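Local coordinates for hypothetical protein PH1109 (Pyrococcus horikoshii, PDB 2D59) that is of unknown function but belongs to the CoA-binding domain family, whose members share a Rossmann-like fold, at residues A[5-16]-A[129-140]; A[68-76]-A[93-101]. All coordinates share one frame; numbering follows the deposited sequence.

Two long-range contacts in this small Rossmann-like chain illustrate how loops and helices are packed around a parallel sheet. Contact 1 joins the N-terminal segment 5-16 to 129-140, where the outermost strand 126-129 runs on into helix 133-141. Contact 2, nested along the chain inside the loop that contact 1 closes, lays the loop 68-76 against helix 87-100, which follows strand 80-83 in the middle of the sheet. Their centres are about 23 Å apart, on opposite sides of the chain's centre, and their nearest atoms stay about 11 Å from each other. The five-stranded sheet is thus their common framework: contact 1 brings segments near the two ends together, while contact 2 joins a loop and a helix within the chain.

Contact 1. Residues A[5-16]-A[129-140]; sequences RPIDGLTDEDIR and ANRCMMREHERL
The backbones meet first at Ile7 N, which donates to Ala129 O (2.9 Å), and farther on helix 12-16 crosses helix 133-140 at -109° with the axes 10.4 Å apart. Next to this bond Asn130 ND2 reaches Arg5 O, lying above that carbonyl's plane. Asp8 and Arg131 form the centre: the arginine grips the carboxylate side-on, NE to OD1 and NH2 to OD2 (2.7 Å), with the two planes only 22° apart. Asp8 OD1 also takes Ala129 N on its anti side, and OD2 closes an Asx turn with Leu10 N, so four donors fix the carboxylate. Pro6 CB and Ile15 CG1 cover opposite faces of the Arg131 guanidinium, the latter 3.7 Å above its plane. In this Rossmann-like fold the N-terminal arm meets the end of edge strand 126-129, and helix 12-21 meets the loop after it and helix 133-141. Glu136 OE2 links Arg131 NH1 to Arg139 NH1, and Arg139 presents NH1 and NH2 end-on to Asp12, approaching from above the carboxylate plane (NH1 to OD2, 3.0 Å). Water 1 bridges Asp12 OD2 and Arg131 NH1. Leu140 CD1 presses tightly on Ile15 CG2 (3.4 Å), while Arg16, bent at chi3 (-73°), brings NE to Leu140 O (3.0 Å).

Contact 2. Residues A[68-76]-A[93-101]; sequences YPSVLDIPD and YVEQAIKKG
Gln96 and Lys100, one helical turn apart, reach from helix 87-100 into the loop 68-76 and define the close part of this contact. The Gln96 chain is extended beyond CG (chi2 175°), which carries OE1 to Val71 N at 2.7 Å, the donor tilted from the carbonyl plane. Ser70 OG lies 2.8 Å from the same OE1 and accepts from Leu72 N in an ST turn. Between the two polar anchors, Val71 points at the helix: CB sits 3.9 Å from Gln96 CB, and CG1 rests against Lys100 CB and CG, the two side chains crossing at a slant. Lys100, bent at chi2 (64°) and straight thereafter, sends NZ to Ile74 O (2.6 Å) and Asp76 O (2.9 Å), so that one ammonium group is shared by two loop carbonyls two residues apart. In the Rossmann-like fold this joins the loop leading into strand 80-83 to the helix that follows that strand, with Val28 of the neighbouring strand 24-28 touching Val71 and Tyr93. The outer side is more open to solvent, although exposed Leu72 still touches Lys99 CB (3.6 Å) and Lys100 N with CD2. Looser are the end of Lys99, which leads away, and water 2, which donates to Pro69 O (2.8 Å) but bonds only weakly with Tyr93 OH and Gln96 NE2.

Contact 1. Residues A[5-16]-A[129-140]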
loop_
_atom_site.group_PDB
_atom_site.type_symbol
_atom_site.label_atom_id
_atom_site.label_comp_id
_atom_site.label_asym_id
_atom_site.label_seq_id
_atom_site.Cartn_x
_atom_site.Cartn_y
_atom_site.Cartn_z
ATOM N N ARG A 5 7.322 11.664 10.802
ATOM C CA ARG A 5 6.253 12.608 10.496
ATOM C C ARG A 5 5.671 12.366 9.106
ATOM O O ARG A 5 6.405 12.098 8.155
ATOM C CB ARG A 5 6.784 14.042 10.567
ATOM C CG ARG A 5 7.411 14.425 11.897
ATOM C CD ARG A 5 8.200 15.718 11.760
ATOM N NE ARG A 5 8.816 16.135 13.018
ATOM C CZ ARG A 5 8.140 16.566 14.077
ATOM N NH1 ARG A 5 6.816 16.642 14.037
ATOM N NH2 ARG A 5 8.789 16.923 15.176
ATOM N N PRO A 6 4.338 12.457 8.971
ATOM C CA PRO A 6 3.694 12.248 7.673
ATOM C C PRO A 6 4.212 13.245 6.639
ATOM O O PRO A 6 4.483 14.405 6.957
ATOM C CB PRO A 6 2.215 12.467 7.983
ATOM C CG PRO A 6 2.101 12.019 9.404
ATOM C CD PRO A 6 3.331 12.624 10.034
ATOM N N ILE A 7 4.346 12.783 5.403
ATOM C CA ILE A 7 4.817 13.626 4.312
ATOM C C ILE A 7 3.624 14.263 3.605
ATOM O O ILE A 7 3.725 15.369 3.072
ATOM C CB ILE A 7 5.653 12.789 3.317
ATOM C CG1 ILE A 7 7.057 12.592 3.889
ATOM C CG2 ILE A 7 5.705 13.455 1.954
ATOM C CD1 ILE A 7 7.921 11.654 3.076
ATOM N N ASP A 8 2.492 13.566 3.608
ATOM C CA ASP A 8 1.286 14.095 2.980
ATOM C C ASP A 8 0.651 15.117 3.921
ATOM O O ASP A 8 1.028 15.210 5.090
ATOM C CB ASP A 8 0.291 12.967 2.690
ATOM C CG ASP A 8 -0.200 12.290 3.948
ATOM O OD1 ASP A 8 0.299 11.191 4.278
ATOM O OD2 ASP A 8 -1.084 12.862 4.619
ATOM N N GLY A 9 -0.313 15.880 3.412
ATOM C CA GLY A 9 -0.968 16.881 4.235
ATOM C C GLY A 9 -2.383 16.517 4.647
ATOM O O GLY A 9 -3.140 17.368 5.114
ATOM N N LEU A 10 -2.744 15.249 4.483
ATOM C CA LEU A 10 -4.079 14.783 4.838
ATOM C C LEU A 10 -4.301 14.793 6.354
ATOM O O LEU A 10 -3.352 14.724 7.137
ATOM C CB LEU A 10 -4.292 13.369 4.284
ATOM C CG LEU A 10 -3.998 13.182 2.791
ATOM C CD1 LEU A 10 -4.159 11.715 2.422
ATOM C CD2 LEU A 10 -4.939 14.048 1.954
ATOM N N THR A 11 -5.564 14.876 6.760
ATOM C CA THR A 11 -5.932 14.901 8.173
ATOM C C THR A 11 -6.227 13.492 8.672
ATOM O O THR A 11 -6.342 12.558 7.877
ATOM C CB THR A 11 -7.198 15.743 8.400
ATOM O OG1 THR A 11 -8.316 15.095 7.777
ATOM C CG2 THR A 11 -7.030 17.131 7.800
ATOM N N ASP A 12 -6.353 13.332 9.985
ATOM C CA ASP A 12 -6.658 12.017 10.530
ATOM C C ASP A 12 -7.992 11.540 9.968
ATOM O O ASP A 12 -8.204 10.344 9.779
ATOM C CB ASP A 12 -6.722 12.057 12.058
ATOM C CG ASP A 12 -5.348 12.087 12.696
ATOM O OD1 ASP A 12 -5.271 12.096 13.942
ATOM O OD2 ASP A 12 -4.347 12.098 11.951
ATOM N N GLU A 13 -8.885 12.486 9.693
ATOM C CA GLU A 13 -10.201 12.170 9.151
ATOM C C GLU A 13 -10.070 11.595 7.742
ATOM O O GLU A 13 -10.761 10.641 7.381
ATOM C CB GLU A 13 -11.069 13.432 9.109
ATOM C CG GLU A 13 -12.539 13.175 9.371
ATOM C CD GLU A 13 -12.827 12.919 10.840
ATOM O OE1 GLU A 13 -12.131 12.076 11.444
ATOM O OE2 GLU A 13 -13.749 13.556 11.392
ATOM N N ASP A 14 -9.185 12.190 6.947
ATOM C CA ASP A 14 -8.956 11.733 5.579
ATOM C C ASP A 14 -8.415 10.313 5.571
ATOM O O ASP A 14 -8.881 9.463 4.813
ATOM C CB ASP A 14 -7.950 12.632 4.856
ATOM C CG ASP A 14 -8.451 14.053 4.672
ATOM O OD1 ASP A 14 -9.640 14.232 4.338
ATOM O OD2 ASP A 14 -7.644 14.989 4.842
ATOM N N ILE A 15 -7.420 10.062 6.417
ATOM C CA ILE A 15 -6.805 8.738 6.485
ATOM C C ILE A 15 -7.820 7.710 6.940
ATOM O O ILE A 15 -7.901 6.610 6.388
ATOM C CB ILE A 15 -5.576 8.728 7.436
ATOM C CG1 ILE A 15 -4.440 9.524 6.797
ATOM C CG2 ILE A 15 -5.078 7.310 7.665
ATOM C CD1 ILE A 15 -4.821 10.893 6.351
ATOM N N ARG A 16 -8.599 8.070 7.952
ATOM C CA ARG A 16 -9.615 7.173 8.478
ATOM C C ARG A 16 -10.617 6.814 7.379
ATOM O O ARG A 16 -11.084 5.676 7.296
ATOM C CB ARG A 16 -10.336 7.839 9.654
ATOM C CG ARG A 16 -11.334 6.944 10.352
ATOM C CD ARG A 16 -11.976 7.638 11.547
ATOM N NE ARG A 16 -11.068 7.785 12.685
ATOM C CZ ARG A 16 -10.649 8.953 13.168
ATOM N NH1 ARG A 16 -9.828 8.988 14.210
ATOM N NH2 ARG A 16 -11.047 10.090 12.607
ATOM N N ALA A 129 1.684 9.418 2.512
ATOM C CA ALA A 129 3.124 9.211 2.559
ATOM C C ALA A 129 3.758 9.284 3.935
ATOM O O ALA A 129 3.434 10.149 4.760
ATOM C CB ALA A 129 3.809 10.196 1.618
ATOM N N ASN A 130 4.686 8.360 4.152
ATOM C CA ASN A 130 5.418 8.234 5.400
ATOM C C ASN A 130 4.495 7.946 6.578
ATOM O O ASN A 130 4.546 8.608 7.615
ATOM C CB ASN A 130 6.259 9.481 5.665
ATOM C CG ASN A 130 7.523 9.162 6.432
ATOM O OD1 ASN A 130 8.234 8.215 6.091
ATOM N ND2 ASN A 130 7.814 9.946 7.464
ATOM N N ARG A 131 3.633 6.955 6.377
ATOM C CA ARG A 131 2.694 6.476 7.381
ATOM C C ARG A 131 2.643 4.970 7.149
ATOM O O ARG A 131 3.054 4.489 6.095
ATOM C CB ARG A 131 1.281 7.037 7.165
ATOM C CG ARG A 131 1.141 8.548 7.161
ATOM C CD ARG A 131 -0.345 8.888 7.150
ATOM N NE ARG A 131 -0.622 10.287 6.835
ATOM C CZ ARG A 131 -1.146 11.158 7.691
ATOM N NH1 ARG A 131 -1.447 10.783 8.927
ATOM N NH2 ARG A 131 -1.383 12.404 7.305
ATOM N N CYS A 132 2.141 4.232 8.129
ATOM C CA CYS A 132 2.015 2.789 8.007
ATOM C C CYS A 132 0.532 2.442 8.071
ATOM O O CYS A 132 -0.172 2.909 8.965
ATOM C CB CYS A 132 2.759 2.096 9.146
ATOM S SG CYS A 132 2.494 0.314 9.204
ATOM N N MET A 133 0.049 1.632 7.131
ATOM C CA MET A 133 -1.368 1.272 7.130
ATOM C C MET A 133 -1.816 0.646 8.445
ATOM O O MET A 133 -2.920 0.910 8.917
ATOM C CB MET A 133 -1.695 0.333 5.964
ATOM C CG MET A 133 -1.699 1.024 4.603
ATOM S SD MET A 133 -2.567 0.062 3.333
ATOM C CE MET A 133 -4.301 0.481 3.723
ATOM N N MET A 134 -0.962 -0.179 9.041
ATOM C CA MET A 134 -1.298 -0.814 10.306
ATOM C C MET A 134 -1.321 0.193 11.450
ATOM O O MET A 134 -2.270 0.225 12.240
ATOM C CB MET A 134 -0.292 -1.916 10.636
ATOM C CG MET A 134 -0.491 -2.499 12.017
ATOM S SD MET A 134 0.623 -3.874 12.333
ATOM C CE MET A 134 2.120 -3.007 12.717
ATOM N N ARG A 135 -0.268 1.000 11.546
ATOM C CA ARG A 135 -0.172 2.003 12.595
ATOM C C ARG A 135 -1.363 2.954 12.541
ATOM O O ARG A 135 -1.977 3.254 13.567
ATOM C CB ARG A 135 1.121 2.806 12.448
ATOM C CG ARG A 135 1.498 3.580 13.703
ATOM C CD ARG A 135 2.734 2.978 14.361
ATOM N NE ARG A 135 3.966 3.408 13.703
ATOM C CZ ARG A 135 5.163 2.878 13.933
ATOM N NH1 ARG A 135 6.228 3.339 13.293
ATOM N NH2 ARG A 135 5.295 1.876 14.793
ATOM N N GLU A 136 -1.676 3.433 11.341
ATOM C CA GLU A 136 -2.797 4.355 11.163
ATOM C C GLU A 136 -4.117 3.686 11.528
ATOM O O GLU A 136 -4.969 4.286 12.192
ATOM C CB GLU A 136 -2.847 4.856 9.715
ATOM C CG GLU A 136 -1.692 5.758 9.312
ATOM C CD GLU A 136 -1.531 6.947 10.240
ATOM O OE1 GLU A 136 -0.784 6.832 11.232
ATOM O OE2 GLU A 136 -2.164 7.992 9.982
ATOM N N HIS A 137 -4.293 2.440 11.103
ATOM C CA HIS A 137 -5.525 1.733 11.409
ATOM C C HIS A 137 -5.677 1.579 12.917
ATOM O O HIS A 137 -6.733 1.867 13.481
ATOM C CB HIS A 137 -5.534 0.365 10.726
ATOM C CG HIS A 137 -6.844 -0.350 10.833
ATOM N ND1 HIS A 137 -7.233 -1.026 11.968
ATOM C CD2 HIS A 137 -7.864 -0.475 9.951
ATOM C CE1 HIS A 137 -8.435 -1.539 11.781
ATOM N NE2 HIS A 137 -8.842 -1.219 10.566
ATOM N N GLU A 138 -4.611 1.138 13.574
ATOM C CA GLU A 138 -4.641 0.956 15.018
ATOM C C GLU A 138 -5.005 2.225 15.780
ATOM O O GLU A 138 -5.878 2.202 16.649
ATOM C CB GLU A 138 -3.282 0.454 15.519
ATOM C CG GLU A 138 -3.023 -1.019 15.261
ATOM C CD GLU A 138 -1.641 -1.455 15.718
ATOM O OE1 GLU A 138 -1.391 -2.677 15.777
ATOM O OE2 GLU A 138 -0.805 -0.576 16.011
ATOM N N ARG A 139 -4.343 3.332 15.457
ATOM C CA ARG A 139 -4.598 4.579 16.173
ATOM C C ARG A 139 -5.861 5.333 15.766
ATOM O O ARG A 139 -6.425 6.075 16.569
ATOM C CB ARG A 139 -3.385 5.511 16.058
ATOM C CG ARG A 139 -3.264 6.243 14.741
ATOM C CD ARG A 139 -1.998 7.101 14.691
ATOM N NE ARG A 139 -1.973 7.922 13.486
ATOM C CZ ARG A 139 -2.656 9.054 13.335
ATOM N NH1 ARG A 139 -2.583 9.725 12.194
ATOM N NH2 ARG A 139 -3.386 9.531 14.335
ATOM N N LEU A 140 -6.320 5.139 14.534
ATOM C CA LEU A 140 -7.510 5.845 14.068
ATOM C C LEU A 140 -8.806 5.052 14.157
ATOM O O LEU A 140 -9.879 5.634 14.334
ATOM C CB LEU A 140 -7.310 6.316 12.627
ATOM C CG LEU A 140 -6.169 7.313 12.407
ATOM C CD1 LEU A 140 -5.964 7.540 10.915
ATOM C CD2 LEU A 140 -6.489 8.624 13.109
HETATM O O HOH W 1 -2.768 13.164 10.008
#

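Contact 2. Residues A[68-76]-A[93-101]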
loop_
_atom_site.group_PDB
_atom_site.type_symbol
_atom_site.label_atom_id
_atom_site.label_comp_id
_atom_site.label_asym_id
_atom_site.label_seq_id
_atom_site.Cartn_x
_atom_site.Cartn_y
_atom_site.Cartn_z
ATOM N N TYR A 68 1.514 -11.814 -6.899
ATOM C CA TYR A 68 1.757 -11.465 -8.297
ATOM C C TYR A 68 3.061 -10.692 -8.507
ATOM O O TYR A 68 3.513 -9.959 -7.629
ATOM C CB TYR A 68 0.577 -10.649 -8.840
ATOM C CG TYR A 68 -0.760 -11.344 -8.699
ATOM C CD1 TYR A 68 -1.414 -11.404 -7.466
ATOM C CD2 TYR A 68 -1.358 -11.968 -9.792
ATOM C CE1 TYR A 68 -2.631 -12.071 -7.327
ATOM C CE2 TYR A 68 -2.572 -12.638 -9.664
ATOM C CZ TYR A 68 -3.203 -12.686 -8.433
ATOM O OH TYR A 68 -4.404 -13.349 -8.313
ATOM N N PRO A 69 3.690 -10.859 -9.683
ATOM C CA PRO A 69 4.945 -10.160 -9.978
ATOM C C PRO A 69 4.740 -8.679 -10.293
ATOM O O PRO A 69 5.680 -7.888 -10.231
ATOM C CB PRO A 69 5.497 -10.941 -11.168
ATOM C CG PRO A 69 4.257 -11.337 -11.891
ATOM C CD PRO A 69 3.343 -11.792 -10.770
ATOM N N SER A 70 3.506 -8.314 -10.626
ATOM C CA SER A 70 3.162 -6.934 -10.953
ATOM C C SER A 70 1.740 -6.597 -10.520
ATOM O O SER A 70 0.881 -7.474 -10.436
ATOM C CB SER A 70 3.297 -6.699 -12.459
ATOM O OG SER A 70 2.648 -5.500 -12.845
ATOM N N VAL A 71 1.495 -5.318 -10.251
ATOM C CA VAL A 71 0.173 -4.866 -9.834
ATOM C C VAL A 71 -0.870 -5.109 -10.924
ATOM O O VAL A 71 -2.019 -5.447 -10.634
ATOM C CB VAL A 71 0.177 -3.360 -9.484
ATOM C CG1 VAL A 71 -1.238 -2.888 -9.197
ATOM C CG2 VAL A 71 1.069 -3.108 -8.279
ATOM N N LEU A 72 -0.462 -4.934 -12.176
ATOM C CA LEU A 72 -1.363 -5.125 -13.306
ATOM C C LEU A 72 -1.784 -6.579 -13.507
ATOM O O LEU A 72 -2.796 -6.849 -14.154
ATOM C CB LEU A 72 -0.717 -4.594 -14.590
ATOM C CG LEU A 72 -0.553 -3.075 -14.681
ATOM C CD1 LEU A 72 0.137 -2.706 -15.985
ATOM C CD2 LEU A 72 -1.919 -2.408 -14.594
ATOM N N ASP A 73 -1.013 -7.512 -12.954
ATOM C CA ASP A 73 -1.329 -8.932 -13.088
ATOM C C ASP A 73 -2.490 -9.353 -12.195
ATOM O O ASP A 73 -3.097 -10.403 -12.407
ATOM C CB ASP A 73 -0.104 -9.791 -12.762
ATOM C CG ASP A 73 1.024 -9.594 -13.750
ATOM O OD1 ASP A 73 0.753 -9.614 -14.968
ATOM O OD2 ASP A 73 2.181 -9.430 -13.312
ATOM N N ILE A 74 -2.792 -8.536 -11.193
ATOM C CA ILE A 74 -3.886 -8.835 -10.279
ATOM C C ILE A 74 -5.216 -8.762 -11.022
ATOM O O ILE A 74 -5.540 -7.746 -11.632
ATOM C CB ILE A 74 -3.906 -7.837 -9.105
ATOM C CG1 ILE A 74 -2.594 -7.941 -8.332
ATOM C CG2 ILE A 74 -5.090 -8.122 -8.193
ATOM C CD1 ILE A 74 -2.400 -6.854 -7.289
ATOM N N PRO A 75 -6.001 -9.849 -10.982
ATOM C CA PRO A 75 -7.305 -9.922 -11.651
ATOM C C PRO A 75 -8.340 -8.946 -11.091
ATOM O O PRO A 75 -9.030 -8.257 -11.840
ATOM C CB PRO A 75 -7.732 -11.376 -11.427
ATOM C CG PRO A 75 -6.439 -12.100 -11.242
ATOM C CD PRO A 75 -5.652 -11.149 -10.388
ATOM N N ASP A 76 -8.442 -8.897 -9.767
ATOM C CA ASP A 76 -9.409 -8.034 -9.094
ATOM C C ASP A 76 -9.034 -6.558 -9.105
ATOM O O ASP A 76 -7.875 -6.202 -9.318
ATOM C CB ASP A 76 -9.601 -8.507 -7.653
ATOM C CG ASP A 76 -10.170 -9.912 -7.582
ATOM O OD1 ASP A 76 -10.309 -10.455 -6.467
ATOM O OD2 ASP A 76 -10.472 -10.478 -8.654
ATOM N N TYR A 93 6.196 0.847 -9.863
ATOM C CA TYR A 93 4.924 0.440 -9.285
ATOM C C TYR A 93 3.859 1.528 -9.329
ATOM O O TYR A 93 2.665 1.230 -9.351
ATOM C CB TYR A 93 5.134 -0.054 -7.852
ATOM C CG TYR A 93 5.889 -1.361 -7.809
ATOM C CD1 TYR A 93 7.198 -1.420 -7.336
ATOM C CD2 TYR A 93 5.308 -2.534 -8.290
ATOM C CE1 TYR A 93 7.912 -2.618 -7.345
ATOM C CE2 TYR A 93 6.011 -3.731 -8.305
ATOM C CZ TYR A 93 7.311 -3.767 -7.833
ATOM O OH TYR A 93 8.013 -4.950 -7.854
ATOM N N VAL A 94 4.282 2.789 -9.338
ATOM C CA VAL A 94 3.330 3.888 -9.417
ATOM C C VAL A 94 2.726 3.874 -10.817
ATOM O O VAL A 94 1.523 4.053 -10.987
ATOM C CB VAL A 94 4.009 5.253 -9.173
ATOM C CG1 VAL A 94 3.054 6.385 -9.530
ATOM C CG2 VAL A 94 4.423 5.366 -7.718
ATOM N N GLU A 95 3.576 3.661 -11.817
ATOM C CA GLU A 95 3.129 3.603 -13.200
ATOM C C GLU A 95 2.124 2.466 -13.346
ATOM O O GLU A 95 1.136 2.584 -14.073
ATOM C CB GLU A 95 4.329 3.387 -14.128
ATOM C CG GLU A 95 5.295 4.565 -14.143
ATOM C CD GLU A 95 6.544 4.305 -14.964
ATOM O OE1 GLU A 95 7.349 5.245 -15.129
ATOM O OE2 GLU A 95 6.724 3.166 -15.442
ATOM N N GLN A 96 2.379 1.368 -12.640
ATOM C CA GLN A 96 1.487 0.215 -12.662
ATOM C C GLN A 96 0.169 0.585 -11.995
ATOM O O GLN A 96 -0.906 0.295 -12.517
ATOM C CB GLN A 96 2.119 -0.962 -11.917
ATOM C CG GLN A 96 3.169 -1.723 -12.705
ATOM C CD GLN A 96 3.835 -2.798 -11.875
ATOM O OE1 GLN A 96 3.209 -3.401 -11.001
ATOM N NE2 GLN A 96 5.109 -3.055 -12.149
ATOM N N ALA A 97 0.259 1.222 -10.832
ATOM C CA ALA A 97 -0.927 1.642 -10.093
ATOM C C ALA A 97 -1.779 2.554 -10.970
ATOM O O ALA A 97 -3.004 2.487 -10.942
ATOM C CB ALA A 97 -0.516 2.375 -8.817
ATOM N N ILE A 98 -1.115 3.405 -11.747
ATOM C CA ILE A 98 -1.804 4.329 -12.639
ATOM C C ILE A 98 -2.578 3.545 -13.677
ATOM O O ILE A 98 -3.754 3.808 -13.915
ATOM C CB ILE A 98 -0.818 5.254 -13.383
ATOM C CG1 ILE A 98 -0.021 6.073 -12.373
ATOM C CG2 ILE A 98 -1.572 6.201 -14.302
ATOM C CD1 ILE A 98 -0.895 6.882 -11.449
ATOM N N LYS A 99 -1.904 2.595 -14.314
ATOM C CA LYS A 99 -2.532 1.770 -15.342
ATOM C C LYS A 99 -3.659 0.926 -14.761
ATOM O O LYS A 99 -4.680 0.710 -15.409
ATOM C CB LYS A 99 -1.495 0.851 -15.998
ATOM C CG LYS A 99 -0.477 1.561 -16.883
ATOM C CD LYS A 99 -1.163 2.428 -17.933
ATOM C CE LYS A 99 -0.254 2.703 -19.119
ATOM N NZ LYS A 99 -0.010 1.463 -19.909
ATOM N N LYS A 100 -3.465 0.452 -13.534
ATOM C CA LYS A 100 -4.455 -0.377 -12.853
ATOM C C LYS A 100 -5.683 0.434 -12.453
ATOM O O LYS A 100 -6.746 -0.124 -12.187
ATOM C CB LYS A 100 -3.824 -1.017 -11.610
ATOM C CG LYS A 100 -4.738 -1.954 -10.836
ATOM C CD LYS A 100 -5.131 -3.168 -11.663
ATOM C CE LYS A 100 -6.016 -4.111 -10.861
ATOM N NZ LYS A 100 -6.420 -5.307 -11.649
ATOM N N GLY A 101 -5.530 1.755 -12.410
ATOM C CA GLY A 101 -6.640 2.614 -12.042
ATOM C C GLY A 101 -6.846 2.715 -10.542
ATOM O O GLY A 101 -7.965 2.932 -10.071
HETATM O O HOH W 2 7.130 -5.570 -10.959
#